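Local coordinates for protein ceramide very long chain fatty acid hydroxylase SCS7 (Saccharomyces cerevisiae, PDB 4ZR1) that hydroxylates the very long chain fatty acyl group of ceramides, probably at C-2 and probably using a two-metal site, at the endoplasmic reticulum membrane, at residues A[58-63]-A[89-94]; A[62-67]-A[166-171]; A[37-42]-A[81-86]. All coordinates share one frame; numbering follows the deposited sequence.

All three contacts begin in the N-terminal part of the chain, which is probably cytoplasmic. Interaction 3 comes first: it joins 37-42 to 81-86 and closes a loop that holds the helices 44-51, 60-65 and 71-78. Interaction 1 starts within that loop, at 58-63, and ends beyond it, at 89-94, so the two cross. Interaction 2 leaves from the same short helix as interaction 1 but reaches much further, to 166-171 on the helix 164-179; it also crosses interaction 3. Interactions 1 and 2 meet at the ring of Phe-171. Interactions 1 and 3 meet where Tyr-84 packs on Ala-89 and Pro-90.

Interaction 1: A[58-63]-A[89-94]; sequences RPLLMQ and APLFGN
Leu-61 and Phe-92 form the apolar centre. Leu-61 points toward 89-94, with CG anti to its backbone N (chi1 -154°). Its CD2 methyl lies over one face of the Phe-92 ring, 3.4 Å from CZ. The two side chains run side by side in the same direction. Next to them, Leu-60 and Leu-91 cross obliquely, with Leu-60 CD1 3.9 Å from Leu-91 CD2. Ala-89 CB also touches Leu-60 CD1. Phe-171 of the helix 164-179 packs on Leu-60, Leu-61 and Leu-91. An alanine in place of Phe-92 would remove the ring under Leu-61 CD2 and would probably loosen the loop against the helix.

Farther out, Pro-59 lies along the loop backbone, its CB 3.5 Å from Phe-92 O. Gly-93 has a positive phi, and a CB there would collide with the Pro-59 ring.

The polar edge is mostly backbone. Leu-60 N donates to Pro-90 O at 3.0 Å, and Leu-61 N donates to Leu-91 O at 3.2 Å. Each N-H meets an in-plane lone pair of its carbonyl. Pro-59 CA adds a CH...O contact to Pro-90 O. Gln-63 NE2 bonds to Pro-59 O (3.0 Å) from above the carbonyl plane, while its OE1 accepts from Asp-55 N. Glu-97 takes the N-H groups of Leu-91, Phe-92 and Gly-93.

N-H groups in the first turn of a helix lack acceptors within that helix. Here two backbone N-H groups in the first turn of the short helix are bound by successive carbonyls of the loop between the helices 71-78 and 106-125.

Interaction 2: A[62-67]-A[166-171]; sequences MQILRS and AFATHF
The last turn of the helix 60-65 lies against the helix 164-179, closest at Ile-64 and Ala-168, whose CA atoms are 6.3 Å apart. Ile-64 carries most of the contact and points toward the other helix. Its two branches do different work. CG1 stands beside the backbone N (chi1 -62°), and the chain then extends so that CD1 sits over one face of the Phe-171 ring. This is a CH-pi contact: CD1 is 3.8 Å from the ring centroid and 18° off the normal, shifted toward the CG side of the ring. The CG2 branch is anti to the backbone N and touches Phe-167 CB at 3.9 Å.

The packing joins the short helix 60-65 to the histidine-bearing helix 164-179. That helix holds a histidine box (HxxHH) with His-174, His-177 and His-178, all zinc ligands. The side chain of Phe-171 is about 8 Å from those of His-174 and His-178, so the contact lies near the metal site but is not part of its ligand shell.

Leu-65 starts out away from the partner helix, yet its CD2 methyl comes back to 3.6 Å from Ala-168 CB. The small alanine lets the two helices come near here. Phe-167 also stacks on Tyr-74 of the helix 71-78, and Asn-164 donates from ND2 to Ser-67 O just past the short helix.

Interaction 3: A[37-42]-A[81-86]; sequences KLSIAT and PRHYGK
Two hydrogen bonds join Thr-42 and His-83. Thr-42 N donates to His-83 O at 2.8 Å, nearly straight (169°) and in the plane of the carbonyl. In return His-83 N donates to Thr-42 OG1 at 3.1 Å. The hydroxyl is placed for this by a chi1 of -72°, which sets OG1 beside the Thr-42 backbone N. Both polar backbone atoms of His-83 are therefore held by one residue.

Neither segment is a regular strand. The contact pairs two loops, the one leading into the helix 44-51 and the one following the helix 71-78. Arg-82 ties the same parts together through a salt bridge from NH2 to Asp-47.

The His-83 ring, with CG anti to its backbone N, fills the bend of 38-41. Ser-39 CA lies over one face, 3.8 Å from the ring centroid. Gly-85 N lies over the opposite face, and Ala-41 N meets the ring edge in plane. Ile-40 O is 3.4 Å from His-83 CB. Ala-41 CB rests on Gly-85 CA at 3.9 Å, and the backbone angles of Gly-85 call for glycine. Leu-38 points away from 81-86. Its side chain touches Tyr-256 of the helix 242-256 and is about 7 Å from that of the zinc ligand His-255.

Interaction 1: A[58-63]-A[89-94]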
ATOM      1  N   ARG A  58     -20.612   7.195  -6.354  1.00 69.93           N
ATOM      2  CA  ARG A  58     -20.186   8.151  -7.364  1.00 74.04           C
ATOM      3  C   ARG A  58     -18.667   8.117  -7.463  1.00 75.05           C
ATOM      4  O   ARG A  58     -18.002   7.835  -6.466  1.00 77.88           O
ATOM      5  CB  ARG A  58     -20.687   9.552  -6.998  1.00 59.37           C
ATOM      6  CG  ARG A  58     -22.201   9.710  -6.938  1.00 60.65           C
ATOM      7  CD  ARG A  58     -22.793   9.796  -8.326  1.00 60.52           C
ATOM      8  NE  ARG A  58     -24.147  10.328  -8.315  1.00 65.86           N
ATOM      9  CZ  ARG A  58     -25.219   9.677  -8.759  1.00 69.41           C
ATOM     10  NH1 ARG A  58     -26.417  10.259  -8.728  1.00 71.97           N
ATOM     11  NH2 ARG A  58     -25.095   8.459  -9.251  1.00 71.86           N
ATOM     12  N   PRO A  59     -18.111   8.400  -8.658  1.00 76.95           N
ATOM     13  CA  PRO A  59     -16.647   8.331  -8.840  1.00 67.46           C
ATOM     14  C   PRO A  59     -15.919   9.123  -7.754  1.00 73.72           C
ATOM     15  O   PRO A  59     -16.293  10.265  -7.472  1.00 78.75           O
ATOM     16  CB  PRO A  59     -16.425   8.951 -10.228  1.00 61.31           C
ATOM     17  CG  PRO A  59     -17.730   8.722 -10.960  1.00 55.47           C
ATOM     18  CD  PRO A  59     -18.818   8.802  -9.891  1.00 68.71           C
ATOM     19  N   LEU A  60     -14.911   8.502  -7.147  1.00 78.63           N
ATOM     20  CA  LEU A  60     -14.283   9.002  -5.925  1.00 74.20           C
ATOM     21  C   LEU A  60     -13.276  10.126  -6.145  1.00 73.28           C
ATOM     22  O   LEU A  60     -13.134  11.020  -5.313  1.00 76.70           O
ATOM     23  CB  LEU A  60     -13.595   7.843  -5.191  1.00 69.45           C
ATOM     24  CG  LEU A  60     -14.512   6.733  -4.664  1.00 70.06           C
ATOM     25  CD1 LEU A  60     -13.705   5.560  -4.143  1.00 77.61           C
ATOM     26  CD2 LEU A  60     -15.419   7.270  -3.574  1.00 72.75           C
ATOM     27  N   LEU A  61     -12.578  10.084  -7.268  1.00 70.44           N
ATOM     28  CA  LEU A  61     -11.468  11.000  -7.496  1.00 71.41           C
ATOM     29  C   LEU A  61     -11.888  12.473  -7.674  1.00 74.55           C
ATOM     30  O   LEU A  61     -11.314  13.358  -7.041  1.00 76.83           O
ATOM     31  CB  LEU A  61     -10.674  10.524  -8.705  1.00 74.14           C
ATOM     32  CG  LEU A  61      -9.209  10.905  -8.778  1.00 80.75           C
ATOM     33  CD1 LEU A  61      -8.501  10.500  -7.505  1.00 77.64           C
ATOM     34  CD2 LEU A  61      -8.618  10.187  -9.962  1.00 89.54           C
ATOM     35  N   MET A  62     -12.875  12.748  -8.524  1.00 76.77           N
ATOM     36  CA  MET A  62     -13.312  14.133  -8.711  1.00 74.34           C
ATOM     37  C   MET A  62     -13.944  14.637  -7.430  1.00 73.87           C
ATOM     38  O   MET A  62     -13.843  15.809  -7.063  1.00 77.00           O
ATOM     39  CB  MET A  62     -14.297  14.265  -9.884  1.00 77.16           C
ATOM     40  CG  MET A  62     -13.608  14.479 -11.238  1.00 82.27           C
ATOM     41  SD  MET A  62     -12.687  16.034 -11.337  1.00142.30           S
ATOM     42  CE  MET A  62     -11.924  15.898 -12.954  1.00119.53           C
ATOM     43  N   GLN A  63     -14.586  13.711  -6.746  1.00 75.15           N
ATOM     44  CA  GLN A  63     -15.253  13.963  -5.490  1.00 70.56           C
ATOM     45  C   GLN A  63     -14.232  14.469  -4.447  1.00 80.50           C
ATOM     46  O   GLN A  63     -14.566  15.239  -3.552  1.00 87.17           O
ATOM     47  CB  GLN A  63     -15.928  12.668  -5.054  1.00 62.15           C
ATOM     48  CG  GLN A  63     -17.197  12.787  -4.314  1.00 62.68           C
ATOM     49  CD  GLN A  63     -17.729  11.433  -3.908  1.00 76.55           C
ATOM     50  OE1 GLN A  63     -18.180  11.251  -2.782  1.00 85.89           O
ATOM     51  NE2 GLN A  63     -17.691  10.478  -4.825  1.00 58.46           N
ATOM     52  N   ALA A  89     -15.079  -0.079  -6.742  1.00 78.65           N
ATOM     53  CA  ALA A  89     -15.601   1.297  -6.768  1.00 68.59           C
ATOM     54  C   ALA A  89     -15.015   2.120  -7.911  1.00 61.60           C
ATOM     55  O   ALA A  89     -13.850   1.974  -8.262  1.00 76.51           O
ATOM     56  CB  ALA A  89     -15.329   1.994  -5.441  1.00 56.72           C
ATOM     57  N   PRO A  90     -15.833   2.989  -8.507  1.00 65.42           N
ATOM     58  CA  PRO A  90     -15.335   3.807  -9.615  1.00 70.96           C
ATOM     59  C   PRO A  90     -14.436   4.948  -9.134  1.00 75.99           C
ATOM     60  O   PRO A  90     -14.781   5.639  -8.174  1.00 72.53           O
ATOM     61  CB  PRO A  90     -16.619   4.348 -10.241  1.00 61.98           C
ATOM     62  CG  PRO A  90     -17.586   4.425  -9.080  1.00 60.62           C
ATOM     63  CD  PRO A  90     -17.257   3.245  -8.211  1.00 62.37           C
ATOM     64  N   LEU A  91     -13.292   5.139  -9.786  1.00 75.02           N
ATOM     65  CA  LEU A  91     -12.433   6.275  -9.464  1.00 66.48           C
ATOM     66  C   LEU A  91     -12.684   7.419 -10.441  1.00 63.46           C
ATOM     67  O   LEU A  91     -12.730   8.581 -10.040  1.00 70.35           O
ATOM     68  CB  LEU A  91     -10.945   5.878  -9.466  1.00 63.03           C
ATOM     69  CG  LEU A  91     -10.515   4.836  -8.424  1.00 71.72           C
ATOM     70  CD1 LEU A  91      -9.006   4.793  -8.262  1.00 75.64           C
ATOM     71  CD2 LEU A  91     -11.170   5.089  -7.099  1.00 68.24           C
ATOM     72  N   PHE A  92     -12.845   7.079 -11.719  1.00 66.59           N
ATOM     73  CA  PHE A  92     -13.144   8.053 -12.766  1.00 68.40           C
ATOM     74  C   PHE A  92     -14.569   7.895 -13.277  1.00 70.41           C
ATOM     75  O   PHE A  92     -15.260   8.884 -13.531  1.00 72.25           O
ATOM     76  CB  PHE A  92     -12.187   7.913 -13.950  1.00 73.62           C
ATOM     77  CG  PHE A  92     -10.787   8.356 -13.671  1.00 83.46           C
ATOM     78  CD1 PHE A  92     -10.451   9.701 -13.704  1.00 91.09           C
ATOM     79  CD2 PHE A  92      -9.789   7.424 -13.424  1.00 80.22           C
ATOM     80  CE1 PHE A  92      -9.150  10.110 -13.470  1.00 87.75           C
ATOM     81  CE2 PHE A  92      -8.486   7.826 -13.188  1.00 81.37           C
ATOM     82  CZ  PHE A  92      -8.166   9.165 -13.212  1.00 88.37           C
ATOM     83  N   GLY A  93     -14.985   6.645 -13.471  1.00 71.97           N
ATOM     84  CA  GLY A  93     -16.315   6.348 -13.975  1.00 74.07           C
ATOM     85  C   GLY A  93     -16.434   6.456 -15.487  1.00 86.02           C
ATOM     86  O   GLY A  93     -17.451   6.088 -16.070  1.00101.39           O
ATOM     87  N   ASN A  94     -15.391   6.971 -16.125  1.00 85.76           N
ATOM     88  CA  ASN A  94     -15.351   7.082 -17.574  1.00 78.52           C
ATOM     89  C   ASN A  94     -14.407   6.049 -18.191  1.00 81.32           C
ATOM     90  O   ASN A  94     -14.153   5.002 -17.603  1.00 82.48           O
ATOM     91  CB  ASN A  94     -14.926   8.491 -17.984  1.00 60.61           C
ATOM     92  CG  ASN A  94     -13.629   8.904 -17.341  1.00 66.92           C
ATOM     93  OD1 ASN A  94     -12.681   8.131 -17.288  1.00 79.72           O
ATOM     94  ND2 ASN A  94     -13.582  10.119 -16.825  1.00 77.39           N
TER

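Interaction 2: A[62-67]-A[166-171]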
ATOM      1  N   MET A  62     -12.875  12.748  -8.524  1.00 76.77           N
ATOM      2  CA  MET A  62     -13.312  14.133  -8.711  1.00 74.34           C
ATOM      3  C   MET A  62     -13.944  14.637  -7.430  1.00 73.87           C
ATOM      4  O   MET A  62     -13.843  15.809  -7.063  1.00 77.00           O
ATOM      5  CB  MET A  62     -14.297  14.265  -9.884  1.00 77.16           C
ATOM      6  CG  MET A  62     -13.608  14.479 -11.238  1.00 82.27           C
ATOM      7  SD  MET A  62     -12.687  16.034 -11.337  1.00142.30           S
ATOM      8  CE  MET A  62     -11.924  15.898 -12.954  1.00119.53           C
ATOM      9  N   GLN A  63     -14.586  13.711  -6.746  1.00 75.15           N
ATOM     10  CA  GLN A  63     -15.253  13.963  -5.490  1.00 70.56           C
ATOM     11  C   GLN A  63     -14.232  14.469  -4.447  1.00 80.50           C
ATOM     12  O   GLN A  63     -14.566  15.239  -3.552  1.00 87.17           O
ATOM     13  CB  GLN A  63     -15.928  12.668  -5.054  1.00 62.15           C
ATOM     14  CG  GLN A  63     -17.197  12.787  -4.314  1.00 62.68           C
ATOM     15  CD  GLN A  63     -17.729  11.433  -3.908  1.00 76.55           C
ATOM     16  OE1 GLN A  63     -18.180  11.251  -2.782  1.00 85.89           O
ATOM     17  NE2 GLN A  63     -17.691  10.478  -4.825  1.00 58.46           N
ATOM     18  N   ILE A  64     -12.980  14.030  -4.591  1.00 85.03           N
ATOM     19  CA  ILE A  64     -11.872  14.462  -3.738  1.00 81.68           C
ATOM     20  C   ILE A  64     -11.249  15.765  -4.226  1.00 78.79           C
ATOM     21  O   ILE A  64     -10.970  16.664  -3.427  1.00 77.27           O
ATOM     22  CB  ILE A  64     -10.750  13.400  -3.678  1.00 89.06           C
ATOM     23  CG1 ILE A  64     -11.253  12.103  -3.066  1.00 91.77           C
ATOM     24  CG2 ILE A  64      -9.557  13.905  -2.875  1.00 90.15           C
ATOM     25  CD1 ILE A  64     -10.201  11.017  -3.061  1.00 90.84           C
ATOM     26  N   LEU A  65     -11.009  15.835  -5.537  1.00 71.26           N
ATOM     27  CA  LEU A  65     -10.488  17.038  -6.186  1.00 79.89           C
ATOM     28  C   LEU A  65     -11.361  18.283  -5.966  1.00 88.57           C
ATOM     29  O   LEU A  65     -10.853  19.403  -5.940  1.00103.58           O
ATOM     30  CB  LEU A  65     -10.325  16.798  -7.690  1.00 71.31           C
ATOM     31  CG  LEU A  65      -9.279  15.764  -8.098  1.00 66.35           C
ATOM     32  CD1 LEU A  65      -9.249  15.602  -9.601  1.00 76.14           C
ATOM     33  CD2 LEU A  65      -7.924  16.180  -7.594  1.00 67.98           C
ATOM     34  N   ARG A  66     -12.666  18.092  -5.811  1.00 71.70           N
ATOM     35  CA  ARG A  66     -13.579  19.214  -5.672  1.00 70.38           C
ATOM     36  C   ARG A  66     -14.270  19.189  -4.316  1.00 79.07           C
ATOM     37  O   ARG A  66     -15.481  19.370  -4.222  1.00 93.98           O
ATOM     38  CB  ARG A  66     -14.623  19.205  -6.801  1.00 69.49           C
ATOM     39  CG  ARG A  66     -14.029  19.184  -8.208  1.00 94.66           C
ATOM     40  CD  ARG A  66     -15.106  19.084  -9.305  1.00112.28           C
ATOM     41  NE  ARG A  66     -16.069  18.006  -9.075  1.00123.71           N
ATOM     42  CZ  ARG A  66     -16.933  17.561  -9.986  1.00132.83           C
ATOM     43  NH1 ARG A  66     -16.953  18.089 -11.204  1.00135.92           N
ATOM     44  NH2 ARG A  66     -17.775  16.579  -9.685  1.00134.28           N
ATOM     45  N   SER A  67     -13.498  18.966  -3.261  1.00 78.32           N
ATOM     46  CA  SER A  67     -14.076  18.809  -1.933  1.00 82.06           C
ATOM     47  C   SER A  67     -13.853  20.041  -1.070  1.00 86.53           C
ATOM     48  O   SER A  67     -13.086  20.929  -1.434  1.00 92.87           O
ATOM     49  CB  SER A  67     -13.481  17.582  -1.242  1.00 93.04           C
ATOM     50  OG  SER A  67     -12.123  17.802  -0.890  1.00 91.21           O
ATOM     51  N   ALA A 166      -3.192  17.315  -3.097  1.00 80.85           N
ATOM     52  CA  ALA A 166      -2.374  16.497  -2.202  1.00 77.50           C
ATOM     53  C   ALA A 166      -3.151  15.272  -1.731  1.00 78.23           C
ATOM     54  O   ALA A 166      -2.621  14.160  -1.711  1.00 82.92           O
ATOM     55  CB  ALA A 166      -1.894  17.318  -1.004  1.00 80.79           C
ATOM     56  N   PHE A 167      -4.412  15.477  -1.362  1.00 79.78           N
ATOM     57  CA  PHE A 167      -5.272  14.382  -0.915  1.00 80.73           C
ATOM     58  C   PHE A 167      -5.477  13.356  -2.041  1.00 74.77           C
ATOM     59  O   PHE A 167      -5.597  12.161  -1.790  1.00 68.11           O
ATOM     60  CB  PHE A 167      -6.639  14.903  -0.445  1.00 88.18           C
ATOM     61  CG  PHE A 167      -6.572  16.000   0.591  1.00 86.18           C
ATOM     62  CD1 PHE A 167      -5.482  16.127   1.432  1.00 85.27           C
ATOM     63  CD2 PHE A 167      -7.620  16.901   0.721  1.00 88.53           C
ATOM     64  CE1 PHE A 167      -5.433  17.137   2.379  1.00 90.95           C
ATOM     65  CE2 PHE A 167      -7.579  17.909   1.667  1.00 86.82           C
ATOM     66  CZ  PHE A 167      -6.484  18.028   2.496  1.00 90.17           C
ATOM     67  N   ALA A 168      -5.533  13.828  -3.283  1.00 68.58           N
ATOM     68  CA  ALA A 168      -5.773  12.930  -4.408  1.00 69.85           C
ATOM     69  C   ALA A 168      -4.520  12.104  -4.699  1.00 73.34           C
ATOM     70  O   ALA A 168      -4.606  10.925  -5.066  1.00 82.13           O
ATOM     71  CB  ALA A 168      -6.216  13.726  -5.648  1.00 55.17           C
ATOM     72  N   THR A 169      -3.361  12.731  -4.516  1.00 70.52           N
ATOM     73  CA  THR A 169      -2.072  12.063  -4.673  1.00 73.91           C
ATOM     74  C   THR A 169      -1.893  10.987  -3.612  1.00 77.69           C
ATOM     75  O   THR A 169      -1.476   9.866  -3.903  1.00 74.56           O
ATOM     76  CB  THR A 169      -0.903  13.059  -4.565  1.00 70.34           C
ATOM     77  OG1 THR A 169      -1.094  14.129  -5.499  1.00 67.66           O
ATOM     78  CG2 THR A 169       0.433  12.358  -4.842  1.00 61.88           C
ATOM     79  N   HIS A 170      -2.205  11.351  -2.373  1.00 79.78           N
ATOM     80  CA  HIS A 170      -2.164  10.424  -1.254  1.00 69.48           C
ATOM     81  C   HIS A 170      -3.088   9.234  -1.515  1.00 73.33           C
ATOM     82  O   HIS A 170      -2.683   8.076  -1.421  1.00 80.42           O
ATOM     83  CB  HIS A 170      -2.567  11.146   0.028  1.00 69.04           C
ATOM     84  CG  HIS A 170      -2.582  10.269   1.237  1.00 72.73           C
ATOM     85  ND1 HIS A 170      -3.644   9.449   1.549  1.00 73.18           N
ATOM     86  CD2 HIS A 170      -1.663  10.083   2.214  1.00 76.74           C
ATOM     87  CE1 HIS A 170      -3.378   8.793   2.663  1.00 87.22           C
ATOM     88  NE2 HIS A 170      -2.182   9.159   3.088  1.00 85.75           N
ATOM     89  N   PHE A 171      -4.335   9.545  -1.847  1.00 69.37           N
ATOM     90  CA  PHE A 171      -5.344   8.551  -2.194  1.00 71.38           C
ATOM     91  C   PHE A 171      -4.838   7.562  -3.243  1.00 69.45           C
ATOM     92  O   PHE A 171      -4.956   6.355  -3.066  1.00 62.32           O
ATOM     93  CB  PHE A 171      -6.604   9.261  -2.692  1.00 67.50           C
ATOM     94  CG  PHE A 171      -7.719   8.344  -3.079  1.00 67.11           C
ATOM     95  CD1 PHE A 171      -8.536   7.786  -2.114  1.00 66.46           C
ATOM     96  CD2 PHE A 171      -7.978   8.070  -4.416  1.00 69.08           C
ATOM     97  CE1 PHE A 171      -9.580   6.948  -2.474  1.00 73.63           C
ATOM     98  CE2 PHE A 171      -9.020   7.232  -4.785  1.00 64.58           C
ATOM     99  CZ  PHE A 171      -9.827   6.673  -3.813  1.00 64.01           C
TER

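Interaction 3: A[37-42]-A[81-86]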
ATOM      1  N   LYS A  37     -16.391 -10.811   7.826  1.00125.71           N
ATOM      2  CA  LYS A  37     -16.837  -9.467   8.193  1.00122.58           C
ATOM      3  C   LYS A  37     -16.032  -8.393   7.456  1.00118.74           C
ATOM      4  O   LYS A  37     -16.369  -7.207   7.502  1.00127.18           O
ATOM      5  CB  LYS A  37     -16.736  -9.253   9.703  1.00120.40           C
ATOM      6  CG  LYS A  37     -17.838  -9.924  10.491  1.00123.30           C
ATOM      7  CD  LYS A  37     -17.869  -9.436  11.917  1.00124.64           C
ATOM      8  CE  LYS A  37     -19.071  -9.991  12.641  1.00132.85           C
ATOM      9  NZ  LYS A  37     -19.042 -11.473  12.622  1.00141.23           N
ATOM     10  N   LEU A  38     -14.976  -8.814   6.768  1.00101.37           N
ATOM     11  CA  LEU A  38     -14.138  -7.881   6.034  1.00 96.37           C
ATOM     12  C   LEU A  38     -14.526  -7.765   4.561  1.00 92.16           C
ATOM     13  O   LEU A  38     -13.912  -6.997   3.820  1.00 87.49           O
ATOM     14  CB  LEU A  38     -12.668  -8.276   6.154  1.00 93.57           C
ATOM     15  CG  LEU A  38     -12.101  -8.144   7.567  1.00 95.83           C
ATOM     16  CD1 LEU A  38     -10.596  -8.331   7.552  1.00101.62           C
ATOM     17  CD2 LEU A  38     -12.477  -6.800   8.171  1.00 85.80           C
ATOM     18  N   SER A  39     -15.539  -8.521   4.145  1.00 89.57           N
ATOM     19  CA  SER A  39     -16.071  -8.422   2.787  1.00 87.64           C
ATOM     20  C   SER A  39     -17.545  -8.026   2.792  1.00 88.72           C
ATOM     21  O   SER A  39     -18.227  -8.100   1.762  1.00 82.31           O
ATOM     22  CB  SER A  39     -15.885  -9.739   2.031  1.00 91.28           C
ATOM     23  OG  SER A  39     -14.523  -9.947   1.695  1.00 95.77           O
ATOM     24  N   ILE A  40     -18.033  -7.605   3.956  1.00 88.21           N
ATOM     25  CA  ILE A  40     -19.394  -7.092   4.069  1.00 94.58           C
ATOM     26  C   ILE A  40     -19.543  -5.745   3.364  1.00 92.11           C
ATOM     27  O   ILE A  40     -18.916  -4.753   3.752  1.00 87.32           O
ATOM     28  CB  ILE A  40     -19.816  -6.922   5.527  1.00103.35           C
ATOM     29  CG1 ILE A  40     -19.787  -8.269   6.250  1.00108.02           C
ATOM     30  CG2 ILE A  40     -21.203  -6.297   5.590  1.00 99.13           C
ATOM     31  CD1 ILE A  40     -20.239  -8.192   7.684  1.00110.68           C
ATOM     32  N   ALA A  41     -20.377  -5.718   2.331  1.00 92.31           N
ATOM     33  CA  ALA A  41     -20.552  -4.516   1.527  1.00 91.66           C
ATOM     34  C   ALA A  41     -21.088  -3.360   2.365  1.00 89.74           C
ATOM     35  O   ALA A  41     -22.015  -3.524   3.149  1.00 95.25           O
ATOM     36  CB  ALA A  41     -21.486  -4.793   0.347  1.00 80.55           C
ATOM     37  N   THR A  42     -20.482  -2.193   2.198  1.00 88.13           N
ATOM     38  CA  THR A  42     -20.948  -0.978   2.845  1.00 82.46           C
ATOM     39  C   THR A  42     -22.261  -0.535   2.215  1.00 83.72           C
ATOM     40  O   THR A  42     -22.412  -0.614   0.997  1.00 86.37           O
ATOM     41  CB  THR A  42     -19.882   0.150   2.735  1.00 80.77           C
ATOM     42  OG1 THR A  42     -18.773  -0.149   3.598  1.00 79.89           O
ATOM     43  CG2 THR A  42     -20.459   1.510   3.105  1.00 65.29           C
ATOM     44  N   PRO A  81     -11.928   2.031   7.008  1.00 80.56           N
ATOM     45  CA  PRO A  81     -12.208   1.248   5.798  1.00 76.45           C
ATOM     46  C   PRO A  81     -13.684   1.064   5.461  1.00 78.31           C
ATOM     47  O   PRO A  81     -14.541   0.998   6.337  1.00 83.96           O
ATOM     48  CB  PRO A  81     -11.556  -0.112   6.103  1.00 70.18           C
ATOM     49  CG  PRO A  81     -11.483  -0.179   7.597  1.00 72.04           C
ATOM     50  CD  PRO A  81     -11.251   1.230   8.045  1.00 75.22           C
ATOM     51  N   ARG A  82     -13.962   0.984   4.168  1.00 74.57           N
ATOM     52  CA  ARG A  82     -15.275   0.596   3.692  1.00 74.79           C
ATOM     53  C   ARG A  82     -15.093  -0.595   2.757  1.00 76.26           C
ATOM     54  O   ARG A  82     -13.971  -1.051   2.539  1.00 90.21           O
ATOM     55  CB  ARG A  82     -15.972   1.754   2.970  1.00 82.37           C
ATOM     56  CG  ARG A  82     -15.448   3.136   3.321  1.00 82.45           C
ATOM     57  CD  ARG A  82     -15.945   3.642   4.666  1.00 84.98           C
ATOM     58  NE  ARG A  82     -15.300   4.903   5.020  1.00 87.23           N
ATOM     59  CZ  ARG A  82     -15.936   5.936   5.560  1.00 98.63           C
ATOM     60  NH1 ARG A  82     -15.282   7.051   5.849  1.00102.91           N
ATOM     61  NH2 ARG A  82     -17.235   5.853   5.798  1.00101.82           N
ATOM     62  N   HIS A  83     -16.191  -1.099   2.209  1.00 73.44           N
ATOM     63  CA  HIS A  83     -16.134  -2.173   1.227  1.00 72.11           C
ATOM     64  C   HIS A  83     -17.194  -1.943   0.151  1.00 78.64           C
ATOM     65  O   HIS A  83     -18.376  -1.780   0.459  1.00 84.17           O
ATOM     66  CB  HIS A  83     -16.327  -3.540   1.905  1.00 74.24           C
ATOM     67  CG  HIS A  83     -16.063  -4.704   1.000  1.00 83.68           C
ATOM     68  ND1 HIS A  83     -14.826  -4.949   0.440  1.00 85.31           N
ATOM     69  CD2 HIS A  83     -16.882  -5.680   0.542  1.00 85.31           C
ATOM     70  CE1 HIS A  83     -14.895  -6.026  -0.320  1.00 78.23           C
ATOM     71  NE2 HIS A  83     -16.130  -6.492  -0.272  1.00 82.43           N
ATOM     72  N   TYR A  84     -16.772  -1.928  -1.109  1.00 77.95           N
ATOM     73  CA  TYR A  84     -17.696  -1.704  -2.224  1.00 69.98           C
ATOM     74  C   TYR A  84     -18.566  -2.921  -2.526  1.00 76.45           C
ATOM     75  O   TYR A  84     -19.617  -2.803  -3.154  1.00 76.97           O
ATOM     76  CB  TYR A  84     -16.924  -1.309  -3.480  1.00 65.77           C
ATOM     77  CG  TYR A  84     -17.793  -0.781  -4.594  1.00 74.72           C
ATOM     78  CD1 TYR A  84     -18.359   0.490  -4.517  1.00 75.75           C
ATOM     79  CD2 TYR A  84     -18.030  -1.536  -5.733  1.00 81.56           C
ATOM     80  CE1 TYR A  84     -19.159   0.985  -5.536  1.00 76.07           C
ATOM     81  CE2 TYR A  84     -18.824  -1.043  -6.760  1.00 86.29           C
ATOM     82  CZ  TYR A  84     -19.386   0.217  -6.653  1.00 80.53           C
ATOM     83  OH  TYR A  84     -20.178   0.707  -7.662  1.00 77.53           O
ATOM     84  N   GLY A  85     -18.125  -4.090  -2.074  1.00 81.86           N
ATOM     85  CA  GLY A  85     -18.797  -5.332  -2.396  1.00 79.29           C
ATOM     86  C   GLY A  85     -17.957  -6.154  -3.348  1.00 83.40           C
ATOM     87  O   GLY A  85     -16.734  -6.047  -3.354  1.00 85.86           O
ATOM     88  N   LYS A  86     -18.604  -6.974  -4.164  1.00 98.59           N
ATOM     89  CA  LYS A  86     -17.866  -7.924  -4.983  1.00103.65           C
ATOM     90  C   LYS A  86     -17.135  -7.223  -6.125  1.00 95.14           C
ATOM     91  O   LYS A  86     -16.194  -7.774  -6.694  1.00 93.50           O
ATOM     92  CB  LYS A  86     -18.806  -9.012  -5.515  1.00108.70           C
ATOM     93  CG  LYS A  86     -19.018 -10.145  -4.514  1.00114.61           C
ATOM     94  CD  LYS A  86     -19.935 -11.222  -5.055  1.00120.61           C
ATOM     95  CE  LYS A  86     -19.806 -12.511  -4.261  1.00128.12           C
ATOM     96  NZ  LYS A  86     -21.117 -13.217  -4.151  1.00133.76           N
TER